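Local coordinates for protein reducing end xylose-releasing exo-oligoxylanase (Paenibacillus barengoltzii G22, PDB 5YXT) that probably hydrolyses xylo-oligosaccharides from their reducing ends, releasing xylose, as a glycoside hydrolase of family 8, at residues I289-A294 and G334-A339; P174-D179 and R214-E219; G56-T61 and E69-G74. All blocks are in the same frame, centred on the assembly; numbering follows the deposited sequence.

Contact 1: residues I289-A294 and G334-A339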
ATOM      1  N   ILE C 289       2.692  -9.924  -9.181  1.00 17.69           N
ATOM      2  CA  ILE C 289       3.685  -9.459 -10.146  1.00 15.78           C
ATOM      3  C   ILE C 289       3.959  -7.975  -9.951  1.00 14.37           C
ATOM      4  O   ILE C 289       5.115  -7.540  -9.917  1.00 15.24           O
ATOM      5  CB  ILE C 289       3.221  -9.770 -11.582  1.00 16.31           C
ATOM      6  CG1 ILE C 289       3.028 -11.284 -11.744  1.00 17.33           C
ATOM      7  CG2 ILE C 289       4.232  -9.241 -12.610  1.00 15.74           C
ATOM      8  CD1 ILE C 289       2.249 -11.694 -12.990  1.00 18.88           C
ATOM      9  N   GLN C 290       2.897  -7.175  -9.796  1.00 14.03           N
ATOM     10  CA  GLN C 290       3.091  -5.739  -9.624  1.00 16.98           C
ATOM     11  C   GLN C 290       3.811  -5.434  -8.314  1.00 17.71           C
ATOM     12  O   GLN C 290       4.638  -4.519  -8.259  1.00 19.20           O
ATOM     13  CB  GLN C 290       1.746  -5.010  -9.714  1.00 17.08           C
ATOM     14  CG  GLN C 290       1.129  -5.067 -11.129  1.00 13.98           C
ATOM     15  CD  GLN C 290      -0.074  -4.158 -11.322  1.00 16.79           C
ATOM     16  OE1 GLN C 290      -0.835  -3.897 -10.384  1.00 20.25           O
ATOM     17  NE2 GLN C 290      -0.258  -3.676 -12.547  1.00 14.98           N
ATOM     18  N   ALA C 291       3.525  -6.201  -7.258  1.00 16.98           N
ATOM     19  CA  ALA C 291       4.254  -6.030  -6.003  1.00 18.97           C
ATOM     20  C   ALA C 291       5.732  -6.347  -6.179  1.00 21.65           C
ATOM     21  O   ALA C 291       6.595  -5.660  -5.617  1.00 21.87           O
ATOM     22  CB  ALA C 291       3.652  -6.911  -4.909  1.00 19.73           C
ATOM     23  N   PHE C 292       6.042  -7.390  -6.954  1.00 16.90           N
ATOM     24  CA  PHE C 292       7.434  -7.743  -7.178  1.00 16.98           C
ATOM     25  C   PHE C 292       8.182  -6.611  -7.859  1.00 19.16           C
ATOM     26  O   PHE C 292       9.324  -6.305  -7.497  1.00 22.01           O
ATOM     27  CB  PHE C 292       7.535  -9.016  -8.019  1.00 17.47           C
ATOM     28  CG  PHE C 292       8.959  -9.451  -8.276  1.00 17.25           C
ATOM     29  CD1 PHE C 292       9.679 -10.112  -7.296  1.00 18.15           C
ATOM     30  CD2 PHE C 292       9.585  -9.171  -9.484  1.00 20.62           C
ATOM     31  CE1 PHE C 292      10.994 -10.504  -7.526  1.00 19.52           C
ATOM     32  CE2 PHE C 292      10.898  -9.558  -9.717  1.00 16.71           C
ATOM     33  CZ  PHE C 292      11.596 -10.224  -8.738  1.00 20.14           C
ATOM     34  N   PHE C 293       7.566  -5.991  -8.862  1.00 18.29           N
ATOM     35  CA  PHE C 293       8.241  -4.964  -9.639  1.00 19.74           C
ATOM     36  C   PHE C 293       8.091  -3.571  -9.052  1.00 20.66           C
ATOM     37  O   PHE C 293       8.706  -2.632  -9.563  1.00 24.77           O
ATOM     38  CB  PHE C 293       7.746  -5.017 -11.088  1.00 19.11           C
ATOM     39  CG  PHE C 293       8.363  -6.145 -11.850  1.00 15.71           C
ATOM     40  CD1 PHE C 293       9.714  -6.115 -12.152  1.00 19.12           C
ATOM     41  CD2 PHE C 293       7.628  -7.265 -12.175  1.00 15.56           C
ATOM     42  CE1 PHE C 293      10.314  -7.159 -12.818  1.00 17.96           C
ATOM     43  CE2 PHE C 293       8.222  -8.326 -12.848  1.00 18.00           C
ATOM     44  CZ  PHE C 293       9.564  -8.270 -13.166  1.00 16.74           C
ATOM     45  N   ALA C 294       7.332  -3.431  -7.964  1.00 23.88           N
ATOM     46  CA  ALA C 294       7.139  -2.121  -7.349  1.00 31.73           C
ATOM     47  C   ALA C 294       8.453  -1.535  -6.846  1.00 28.46           C
ATOM     48  O   ALA C 294       8.709  -0.339  -7.019  1.00 37.23           O
ATOM     49  CB  ALA C 294       6.128  -2.223  -6.209  1.00 30.64           C
ATOM     50  N   GLY C 334      -5.692  -0.315  -6.696  1.00 31.33           N
ATOM     51  CA  GLY C 334      -4.858   0.186  -5.635  1.00 29.07           C
ATOM     52  C   GLY C 334      -3.699   1.011  -6.159  1.00 28.74           C
ATOM     53  O   GLY C 334      -3.557   1.245  -7.368  1.00 26.31           O
ATOM     54  N   PRO C 335      -2.842   1.470  -5.247  1.00 32.51           N
ATOM     55  CA  PRO C 335      -1.751   2.374  -5.654  1.00 28.13           C
ATOM     56  C   PRO C 335      -0.691   1.721  -6.525  1.00 27.27           C
ATOM     57  O   PRO C 335      -0.105   2.411  -7.365  1.00 26.68           O
ATOM     58  CB  PRO C 335      -1.167   2.843  -4.314  1.00 31.62           C
ATOM     59  CG  PRO C 335      -1.566   1.774  -3.335  1.00 33.04           C
ATOM     60  CD  PRO C 335      -2.920   1.321  -3.784  1.00 30.99           C
ATOM     61  N   GLN C 336      -0.402   0.426  -6.354  1.00 25.21           N
ATOM     62  CA  GLN C 336       0.619  -0.177  -7.202  1.00 25.97           C
ATOM     63  C   GLN C 336       0.133  -0.321  -8.638  1.00 21.73           C
ATOM     64  O   GLN C 336       0.932  -0.215  -9.571  1.00 20.67           O
ATOM     65  CB  GLN C 336       1.063  -1.535  -6.639  1.00 28.44           C
ATOM     66  CG  GLN C 336       2.058  -1.430  -5.468  1.00 30.92           C
ATOM     67  CD  GLN C 336       2.445  -2.778  -4.880  1.00 33.60           C
ATOM     68  OE1 GLN C 336       1.742  -3.779  -5.050  1.00 33.84           O
ATOM     69  NE2 GLN C 336       3.568  -2.807  -4.168  1.00 31.08           N
ATOM     70  N   ALA C 337      -1.167  -0.556  -8.831  1.00 22.87           N
ATOM     71  CA  ALA C 337      -1.714  -0.621 -10.183  1.00 20.21           C
ATOM     72  C   ALA C 337      -1.635   0.732 -10.868  1.00 22.01           C
ATOM     73  O   ALA C 337      -1.290   0.821 -12.052  1.00 18.79           O
ATOM     74  CB  ALA C 337      -3.161  -1.110 -10.140  1.00 23.20           C
ATOM     75  N   LYS C 338      -1.950   1.800 -10.136  1.00 19.39           N
ATOM     76  CA  LYS C 338      -1.829   3.137 -10.700  1.00 21.59           C
ATOM     77  C   LYS C 338      -0.376   3.510 -10.954  1.00 20.44           C
ATOM     78  O   LYS C 338      -0.083   4.219 -11.924  1.00 19.70           O
ATOM     79  CB  LYS C 338      -2.487   4.153  -9.768  1.00 22.45           C
ATOM     80  N   ALA C 339       0.544   3.044 -10.109  1.00 18.81           N
ATOM     81  CA  ALA C 339       1.952   3.359 -10.316  1.00 20.10           C
ATOM     82  C   ALA C 339       2.500   2.674 -11.567  1.00 20.56           C
ATOM     83  O   ALA C 339       3.239   3.293 -12.345  1.00 17.90           O
ATOM     84  CB  ALA C 339       2.764   2.974  -9.082  1.00 20.52           C
TER
HETATM   85  O   HOH W   1       6.016  -4.503  -3.179  1.00 34.20           O
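Gln336 of helix 335-345 reaches across to Ala291 and Ala294 of helix 281-294, joining two helices within the mainly helical (alpha/alpha)6 fold of family 8 glycoside hydrolases. The segment axes come no nearer than 9.7 Å, and their N-to-C directions differ by 69°, a steep crossing that confines the touching to a few side chains. The Gln336 chain runs extended beyond CG, with CD anti to CA (chi2 178°), and lays its amide against about one turn of the other helix. Its OE1 lies 3.5 Å from Ala291 CA, while its NE2 lies 3.3 Å from Ala294 CB, so both amide branches meet carbon here. A water bridges the same helices: it donates to Ala291 O at 2.8 Å and accepts a weak bond from Gln336 NE2 at 3.1 Å. Gln290 makes the matching reach in the other direction, its OE1 set 3.4 Å from Ala337 CA and 3.6 Å from Ala337 CB.

The second shell holds the buried Gln290 amide: Gln290 NE2 is hydrogen-bonded to Asn325 O and Ser329 OG, and Ser329 OG is also bonded to Ala337 O, so one serine links both partners. Ala332, in the intervening loop, touches the side chains of Gln290 and Ala337, and at the subunit interface Pro335 packs on Cys9 of the second subunit.

Gly334 is the N-cap of helix 335-345; its phi of 109° would jam a CB against the preceding carbonyl O, and its own O accepts the amide of Lys338, N to O 3.2 Å.

Contact 2: residues P174-D179 and R214-E219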
ATOM      1  N   PRO C 174      -0.607 -31.822 -33.911  1.00 21.35           N
ATOM      2  CA  PRO C 174      -1.424 -30.636 -33.658  1.00 19.61           C
ATOM      3  C   PRO C 174      -0.744 -29.721 -32.645  1.00 19.83           C
ATOM      4  O   PRO C 174       0.199 -30.100 -31.952  1.00 20.08           O
ATOM      5  CB  PRO C 174      -2.721 -31.229 -33.105  1.00 21.75           C
ATOM      6  CG  PRO C 174      -2.244 -32.418 -32.335  1.00 24.55           C
ATOM      7  CD  PRO C 174      -1.062 -32.972 -33.107  1.00 22.18           C
ATOM      8  N   MET C 175      -1.255 -28.494 -32.568  1.00 19.10           N
ATOM      9  CA  MET C 175      -0.671 -27.466 -31.716  1.00 19.45           C
ATOM     10  C   MET C 175      -1.228 -27.475 -30.307  1.00 19.03           C
ATOM     11  O   MET C 175      -0.650 -26.824 -29.429  1.00 17.16           O
ATOM     12  CB  MET C 175      -0.906 -26.078 -32.313  1.00 19.33           C
ATOM     13  CG  MET C 175       0.311 -25.483 -32.965  1.00 25.06           C
ATOM     14  SD  MET C 175      -0.094 -23.997 -33.894  1.00 27.64           S
ATOM     15  CE  MET C 175       1.288 -23.955 -35.012  1.00 25.66           C
ATOM     16  N   TRP C 176      -2.355 -28.154 -30.095  1.00 18.12           N
ATOM     17  CA  TRP C 176      -2.948 -28.349 -28.782  1.00 17.25           C
ATOM     18  C   TRP C 176      -2.895 -29.829 -28.453  1.00 21.08           C
ATOM     19  O   TRP C 176      -3.236 -30.667 -29.293  1.00 20.16           O
ATOM     20  CB  TRP C 176      -4.403 -27.858 -28.732  1.00 16.54           C
ATOM     21  CG  TRP C 176      -4.526 -26.419 -28.394  1.00 16.23           C
ATOM     22  CD1 TRP C 176      -4.888 -25.892 -27.182  1.00 18.01           C
ATOM     23  CD2 TRP C 176      -4.272 -25.300 -29.256  1.00 17.63           C
ATOM     24  NE1 TRP C 176      -4.873 -24.520 -27.242  1.00 15.59           N
ATOM     25  CE2 TRP C 176      -4.501 -24.128 -28.499  1.00 17.18           C
ATOM     26  CE3 TRP C 176      -3.869 -25.171 -30.588  1.00 18.37           C
ATOM     27  CZ2 TRP C 176      -4.338 -22.846 -29.030  1.00 15.73           C
ATOM     28  CZ3 TRP C 176      -3.707 -23.896 -31.116  1.00 18.30           C
ATOM     29  CH2 TRP C 176      -3.942 -22.749 -30.337  1.00 18.09           C
ATOM     30  N   ASN C 177      -2.470 -30.146 -27.243  1.00 19.32           N
ATOM     31  CA  ASN C 177      -2.506 -31.531 -26.797  1.00 21.04           C
ATOM     32  C   ASN C 177      -3.958 -31.959 -26.623  1.00 22.81           C
ATOM     33  O   ASN C 177      -4.733 -31.258 -25.953  1.00 22.43           O
ATOM     34  CB  ASN C 177      -1.736 -31.677 -25.494  1.00 22.87           C
ATOM     35  CG  ASN C 177      -1.839 -33.058 -24.916  1.00 24.76           C
ATOM     36  OD1 ASN C 177      -2.854 -33.419 -24.336  1.00 24.78           O
ATOM     37  ND2 ASN C 177      -0.780 -33.841 -25.060  1.00 26.38           N
ATOM     38  N   PRO C 178      -4.373 -33.082 -27.212  1.00 22.56           N
ATOM     39  CA  PRO C 178      -5.797 -33.457 -27.153  1.00 26.95           C
ATOM     40  C   PRO C 178      -6.240 -33.964 -25.793  1.00 30.11           C
ATOM     41  O   PRO C 178      -7.450 -33.983 -25.519  1.00 30.06           O
ATOM     42  CB  PRO C 178      -5.914 -34.556 -28.219  1.00 29.94           C
ATOM     43  CG  PRO C 178      -4.549 -35.158 -28.277  1.00 29.94           C
ATOM     44  CD  PRO C 178      -3.575 -34.035 -28.005  1.00 24.69           C
ATOM     45  N   ASP C 179      -5.307 -34.367 -24.931  1.00 26.68           N
ATOM     46  CA  ASP C 179      -5.655 -34.920 -23.629  1.00 29.07           C
ATOM     47  C   ASP C 179      -5.841 -33.849 -22.562  1.00 28.72           C
ATOM     48  O   ASP C 179      -6.835 -33.874 -21.830  1.00 30.03           O
ATOM     49  CB  ASP C 179      -4.581 -35.917 -23.187  1.00 31.33           C
ATOM     50  CG  ASP C 179      -4.305 -36.963 -24.243  1.00 37.64           C
ATOM     51  OD1 ASP C 179      -5.235 -37.734 -24.557  1.00 41.56           O
ATOM     52  OD2 ASP C 179      -3.172 -37.007 -24.772  1.00 41.81           O
ATOM     53  N   ARG C 214     -15.798 -26.478 -31.366  1.00 17.00           N
ATOM     54  CA  ARG C 214     -16.088 -25.453 -30.369  1.00 17.38           C
ATOM     55  C   ARG C 214     -16.093 -26.010 -28.950  1.00 20.27           C
ATOM     56  O   ARG C 214     -15.675 -25.317 -28.017  1.00 19.08           O
ATOM     57  CB  ARG C 214     -17.410 -24.776 -30.692  1.00 16.34           C
ATOM     58  CG  ARG C 214     -17.417 -24.136 -32.055  1.00 16.37           C
ATOM     59  CD  ARG C 214     -18.705 -23.398 -32.332  1.00 18.25           C
ATOM     60  NE  ARG C 214     -18.652 -22.746 -33.636  1.00 17.85           N
ATOM     61  CZ  ARG C 214     -19.695 -22.210 -34.256  1.00 21.17           C
ATOM     62  NH1 ARG C 214     -20.896 -22.249 -33.697  1.00 23.73           N
ATOM     63  NH2 ARG C 214     -19.531 -21.626 -35.438  1.00 23.09           N
ATOM     64  N   ALA C 215     -16.541 -27.251 -28.760  1.00 19.25           N
ATOM     65  CA  ALA C 215     -16.438 -27.854 -27.433  1.00 20.43           C
ATOM     66  C   ALA C 215     -14.989 -27.922 -26.964  1.00 18.94           C
ATOM     67  O   ALA C 215     -14.687 -27.597 -25.807  1.00 17.46           O
ATOM     68  CB  ALA C 215     -17.063 -29.248 -27.433  1.00 22.96           C
ATOM     69  N   PHE C 216     -14.076 -28.339 -27.846  1.00 18.01           N
ATOM     70  CA  PHE C 216     -12.663 -28.396 -27.473  1.00 19.82           C
ATOM     71  C   PHE C 216     -12.156 -27.025 -27.038  1.00 17.42           C
ATOM     72  O   PHE C 216     -11.454 -26.904 -26.025  1.00 17.26           O
ATOM     73  CB  PHE C 216     -11.825 -28.942 -28.634  1.00 18.49           C
ATOM     74  CG  PHE C 216     -10.357 -29.099 -28.311  1.00 19.36           C
ATOM     75  CD1 PHE C 216      -9.484 -28.005 -28.372  1.00 19.47           C
ATOM     76  CD2 PHE C 216      -9.842 -30.337 -27.953  1.00 22.56           C
ATOM     77  CE1 PHE C 216      -8.142 -28.144 -28.069  1.00 19.77           C
ATOM     78  CE2 PHE C 216      -8.491 -30.478 -27.663  1.00 29.02           C
ATOM     79  CZ  PHE C 216      -7.641 -29.370 -27.720  1.00 20.42           C
ATOM     80  N   TRP C 217     -12.487 -25.983 -27.804  1.00 15.27           N
ATOM     81  CA  TRP C 217     -11.970 -24.653 -27.504  1.00 16.34           C
ATOM     82  C   TRP C 217     -12.487 -24.160 -26.162  1.00 17.88           C
ATOM     83  O   TRP C 217     -11.750 -23.527 -25.395  1.00 14.33           O
ATOM     84  CB  TRP C 217     -12.345 -23.667 -28.618  1.00 15.10           C
ATOM     85  CG  TRP C 217     -11.534 -23.844 -29.882  1.00 15.91           C
ATOM     86  CD1 TRP C 217     -12.009 -24.129 -31.127  1.00 15.05           C
ATOM     87  CD2 TRP C 217     -10.108 -23.733 -30.012  1.00 15.82           C
ATOM     88  NE1 TRP C 217     -10.964 -24.218 -32.019  1.00 15.94           N
ATOM     89  CE2 TRP C 217      -9.789 -23.970 -31.363  1.00 16.61           C
ATOM     90  CE3 TRP C 217      -9.073 -23.451 -29.119  1.00 17.12           C
ATOM     91  CZ2 TRP C 217      -8.472 -23.939 -31.844  1.00 16.10           C
ATOM     92  CZ3 TRP C 217      -7.761 -23.420 -29.600  1.00 18.26           C
ATOM     93  CH2 TRP C 217      -7.479 -23.669 -30.947  1.00 15.51           C
ATOM     94  N   LYS C 218     -13.758 -24.439 -25.864  1.00 15.46           N
ATOM     95  CA  LYS C 218     -14.290 -24.075 -24.556  1.00 19.72           C
ATOM     96  C   LYS C 218     -13.526 -24.770 -23.437  1.00 17.21           C
ATOM     97  O   LYS C 218     -13.286 -24.171 -22.383  1.00 18.12           O
ATOM     98  CB  LYS C 218     -15.774 -24.425 -24.468  1.00 23.13           C
ATOM     99  CG  LYS C 218     -16.443 -23.929 -23.207  1.00 29.11           C
ATOM    100  CD  LYS C 218     -16.304 -22.439 -23.099  1.00 31.16           C
ATOM    101  CE  LYS C 218     -17.082 -21.927 -21.913  1.00 36.53           C
ATOM    102  NZ  LYS C 218     -18.523 -21.780 -22.252  1.00 41.12           N
ATOM    103  N   GLU C 219     -13.156 -26.044 -23.637  1.00 17.07           N
ATOM    104  CA  GLU C 219     -12.400 -26.766 -22.615  1.00 20.52           C
ATOM    105  C   GLU C 219     -10.957 -26.277 -22.557  1.00 18.83           C
ATOM    106  O   GLU C 219     -10.347 -26.288 -21.483  1.00 17.52           O
ATOM    107  CB  GLU C 219     -12.461 -28.275 -22.878  1.00 25.31           C
ATOM    108  CG  GLU C 219     -11.743 -29.195 -21.924  1.00 40.86           C
ATOM    109  CD  GLU C 219     -12.024 -28.913 -20.487  1.00 50.82           C
ATOM    110  OE1 GLU C 219     -11.006 -28.826 -19.812  1.00 48.40           O
ATOM    111  OE2 GLU C 219     -13.233 -28.745 -20.067  1.00 54.87           O
TER
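Trp217 points the edge of its six-membered ring at a face of the Trp176 indole, a T-shaped pair with six-membered-ring centroids 4.7 Å apart and planes at 82°. Its CZ3 lies over that face, offset toward the rim, 3.5 Å from Trp176 CE2. With Phe216 these residues make an aromatic cluster, but the Phe216 ring meets the five-membered ring of Trp176 obliquely, with centroids 5.9 Å apart.

The other contacts belong to the rim of Phe216. The bond from its CA to its CB points toward the loop, and CG is anti to the backbone N (chi1 -177°). At the ring edge CZ lies 3.7 Å from Trp176 CB and 3.9 Å from the backbone oxygen Asn177 O, while CE2 is 4.0 Å from Pro178 CA, all three near the ring plane.

Polar bonds shape the loop itself. Asn177 OD1 accepts from Asp179 N at 2.7 Å, an Asx turn whose donor sits above the carbonyl plane (41° out of it). The same oxygen takes a second bond from Asn180 N, and Asn177 ND2 is held by Glu190.

The cluster continues into the surrounding helices: Trp217 packs on Leu160 and Leu164 of helix 152-165 and edge-to-face with Phe205 of helix 199-208, where Tyr202 likewise meets Trp176, while Glu130 of helix 126-143 also touches Trp176.

Contact 3: residues G56-T61 and E69-G74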
ATOM      1  N   GLY C  56       3.697  -5.914 -47.007  1.00 19.19           N
ATOM      2  CA  GLY C  56       4.423  -5.209 -45.974  1.00 19.54           C
ATOM      3  C   GLY C  56       4.714  -6.207 -44.873  1.00 19.31           C
ATOM      4  O   GLY C  56       4.083  -7.263 -44.788  1.00 18.17           O
ATOM      5  N   TYR C  57       5.709  -5.877 -44.058  1.00 17.53           N
ATOM      6  CA  TYR C  57       6.111  -6.813 -43.024  1.00 16.73           C
ATOM      7  C   TYR C  57       6.475  -6.065 -41.749  1.00 19.33           C
ATOM      8  O   TYR C  57       6.739  -4.861 -41.752  1.00 17.66           O
ATOM      9  CB  TYR C  57       7.274  -7.716 -43.489  1.00 19.90           C
ATOM     10  CG  TYR C  57       8.480  -6.962 -44.010  1.00 21.37           C
ATOM     11  CD1 TYR C  57       9.468  -6.513 -43.143  1.00 23.42           C
ATOM     12  CD2 TYR C  57       8.624  -6.687 -45.375  1.00 23.85           C
ATOM     13  CE1 TYR C  57      10.569  -5.814 -43.615  1.00 25.28           C
ATOM     14  CE2 TYR C  57       9.726  -5.987 -45.857  1.00 25.58           C
ATOM     15  CZ  TYR C  57      10.688  -5.555 -44.972  1.00 27.94           C
ATOM     16  OH  TYR C  57      11.778  -4.864 -45.434  1.00 29.36           O
ATOM     17  N   MET C  58       6.443  -6.811 -40.647  1.00 19.77           N
ATOM     18  CA  MET C  58       6.943  -6.368 -39.354  1.00 18.95           C
ATOM     19  C   MET C  58       8.335  -6.953 -39.183  1.00 21.08           C
ATOM     20  O   MET C  58       8.516  -8.169 -39.290  1.00 21.92           O
ATOM     21  CB  MET C  58       6.031  -6.835 -38.220  1.00 17.71           C
ATOM     22  CG  MET C  58       4.576  -6.580 -38.483  1.00 17.81           C
ATOM     23  SD  MET C  58       4.166  -4.888 -38.052  1.00 20.60           S
ATOM     24  CE  MET C  58       4.421  -4.937 -36.286  1.00 19.00           C
ATOM     25  N   LEU C  59       9.304  -6.100 -38.895  1.00 21.52           N
ATOM     26  CA  LEU C  59      10.704  -6.493 -38.869  1.00 22.16           C
ATOM     27  C   LEU C  59      11.166  -6.624 -37.419  1.00 25.51           C
ATOM     28  O   LEU C  59      11.038  -5.676 -36.641  1.00 25.67           O
ATOM     29  CB  LEU C  59      11.546  -5.461 -39.618  1.00 25.02           C
ATOM     30  CG  LEU C  59      12.969  -5.815 -40.050  1.00 32.24           C
ATOM     31  CD1 LEU C  59      13.987  -5.392 -38.994  1.00 40.66           C
ATOM     32  CD2 LEU C  59      13.104  -7.282 -40.388  1.00 34.42           C
ATOM     33  N   ASP C  60      11.661  -7.806 -37.052  1.00 25.58           N
ATOM     34  CA  ASP C  60      12.418  -7.983 -35.815  1.00 26.50           C
ATOM     35  C   ASP C  60      13.729  -7.245 -36.001  1.00 31.46           C
ATOM     36  O   ASP C  60      14.661  -7.759 -36.623  1.00 32.91           O
ATOM     37  CB  ASP C  60      12.652  -9.461 -35.512  1.00 29.25           C
ATOM     38  CG  ASP C  60      13.416  -9.692 -34.197  1.00 34.16           C
ATOM     39  OD1 ASP C  60      14.169  -8.794 -33.747  1.00 32.58           O
ATOM     40  OD2 ASP C  60      13.264 -10.788 -33.610  1.00 34.20           O
ATOM     41  N   THR C  61      13.795  -6.027 -35.469  1.00 30.37           N
ATOM     42  CA  THR C  61      14.968  -5.184 -35.661  1.00 31.56           C
ATOM     43  C   THR C  61      16.224  -5.805 -35.056  1.00 33.99           C
ATOM     44  O   THR C  61      17.330  -5.570 -35.554  1.00 33.68           O
ATOM     45  CB  THR C  61      14.690  -3.809 -35.059  1.00 28.09           C
ATOM     46  OG1 THR C  61      14.192  -3.968 -33.724  1.00 29.73           O
ATOM     47  CG2 THR C  61      13.631  -3.093 -35.872  1.00 26.02           C
ATOM     48  N   GLU C  69       5.272 -14.211 -35.069  1.00 20.38           N
ATOM     49  CA  GLU C  69       4.871 -13.450 -33.886  1.00 24.15           C
ATOM     50  C   GLU C  69       4.581 -12.001 -34.249  1.00 18.37           C
ATOM     51  O   GLU C  69       3.464 -11.518 -34.053  1.00 19.56           O
ATOM     52  CB  GLU C  69       5.948 -13.495 -32.805  1.00 27.02           C
ATOM     53  CG  GLU C  69       5.467 -13.975 -31.449  1.00 39.37           C
ATOM     54  CD  GLU C  69       6.595 -14.024 -30.397  1.00 48.48           C
ATOM     55  OE1 GLU C  69       7.263 -12.990 -30.119  1.00 46.53           O
ATOM     56  OE2 GLU C  69       6.844 -15.137 -29.868  1.00 47.65           O
ATOM     57  N   GLY C  70       5.582 -11.320 -34.805  1.00 17.34           N
ATOM     58  CA  GLY C  70       5.415  -9.924 -35.167  1.00 18.61           C
ATOM     59  C   GLY C  70       4.377  -9.705 -36.253  1.00 17.06           C
ATOM     60  O   GLY C  70       3.598  -8.753 -36.191  1.00 16.25           O
ATOM     61  N   MET C  71       4.352 -10.576 -37.261  1.00 15.34           N
ATOM     62  CA  MET C  71       3.349 -10.429 -38.316  1.00 17.86           C
ATOM     63  C   MET C  71       1.942 -10.535 -37.743  1.00 16.40           C
ATOM     64  O   MET C  71       1.058  -9.736 -38.070  1.00 14.32           O
ATOM     65  CB  MET C  71       3.561 -11.487 -39.394  1.00 15.73           C
ATOM     66  CG  MET C  71       4.839 -11.306 -40.194  1.00 19.16           C
ATOM     67  SD  MET C  71       4.928  -9.711 -41.014  1.00 20.07           S
ATOM     68  CE  MET C  71       4.715 -10.164 -42.739  1.00 21.07           C
ATOM     69  N   SER C  72       1.719 -11.525 -36.877  1.00 16.35           N
ATOM     70  CA  SER C  72       0.390 -11.682 -36.298  1.00 14.60           C
ATOM     71  C   SER C  72       0.072 -10.553 -35.327  1.00 14.78           C
ATOM     72  O   SER C  72      -1.085 -10.115 -35.245  1.00 16.02           O
ATOM     73  CB  SER C  72       0.284 -13.046 -35.615  1.00 16.11           C
ATOM     74  OG  SER C  72       1.120 -13.098 -34.478  1.00 16.13           O
ATOM     75  N   TYR C  73       1.075 -10.061 -34.588  1.00 14.48           N
ATOM     76  CA  TYR C  73       0.863  -8.877 -33.759  1.00 15.96           C
ATOM     77  C   TYR C  73       0.463  -7.685 -34.612  1.00 16.26           C
ATOM     78  O   TYR C  73      -0.410  -6.892 -34.227  1.00 16.24           O
ATOM     79  CB  TYR C  73       2.134  -8.520 -32.995  1.00 16.72           C
ATOM     80  CG  TYR C  73       2.453  -9.342 -31.778  1.00 16.59           C
ATOM     81  CD1 TYR C  73       1.553 -10.271 -31.278  1.00 19.71           C
ATOM     82  CD2 TYR C  73       3.662  -9.173 -31.117  1.00 20.21           C
ATOM     83  CE1 TYR C  73       1.852 -11.020 -30.148  1.00 23.39           C
ATOM     84  CE2 TYR C  73       3.972  -9.919 -29.995  1.00 23.93           C
ATOM     85  CZ  TYR C  73       3.060 -10.835 -29.515  1.00 23.73           C
ATOM     86  OH  TYR C  73       3.360 -11.566 -28.394  1.00 28.60           O
ATOM     87  N   GLY C  74       1.147  -7.506 -35.743  1.00 15.92           N
ATOM     88  CA  GLY C  74       0.830  -6.392 -36.618  1.00 16.44           C
ATOM     89  C   GLY C  74      -0.591  -6.463 -37.132  1.00 15.18           C
ATOM     90  O   GLY C  74      -1.285  -5.447 -37.210  1.00 16.22           O
TER
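Met58 and Met71 carry the tight part of this contact, where strand 55-60 lies across helix 68-80 with segment axes 7.4 Å apart. Met58 N donates a weak but nearly straight hydrogen bond to Met71 SD, 3.3 Å long with an N-H...S angle of 172°. Beyond the sulfur, Met71 CE lodges 3.6 Å from both Gly56 O and Tyr57 CB. In return, Met58 CG presses to 3.3 Å from Gly70 O, and the chain, bent at chi2 (-83°) and again at chi3, lays CE 3.9 Å from Gly74 CA. Glycine suits that site, since a CB on Gly74 would fall 2.8 Å from Met58 SD. An alanine in place of Met58 would probably open a gap over Gly74 CA and beside Gly70 O, where CG, SD and CE now pack.

The looser side is beyond Tyr57 CB, the one side-chain atom of Tyr57 near Met71: Tyr57 is partly exposed, and its ring leads away from the helix and meets Trp93.

Strand 55-60 is joined by backbone hydrogen bonds of Tyr57 with Tyr49 and of Leu59 with Ile47, while Met71 is further enclosed by Val66 of strand 65-67, by Ile90 and Met98 of helix 84-98, and by Phe132 of helix 126-143.

Overall arrangement
From the N terminus, contact 3 comes first: it closes the short turn through strand 65-67, only seven residues separating its segments, and ties the small antiparallel sheet to helix 68-80. Contact 2 follows, closing a 34-residue excursion that includes helix 199-208 and fixing a loop to the start of helix 214-231. Contact 1 is last, bridging 39 residues that include helix 318-327 to join helices 281-294 and 335-345. Each loop closes before the next opens, so the three are in series and none nests or crosses. Their centres lie about 27 to 34 Å apart without touching, each in a separate region of the chain.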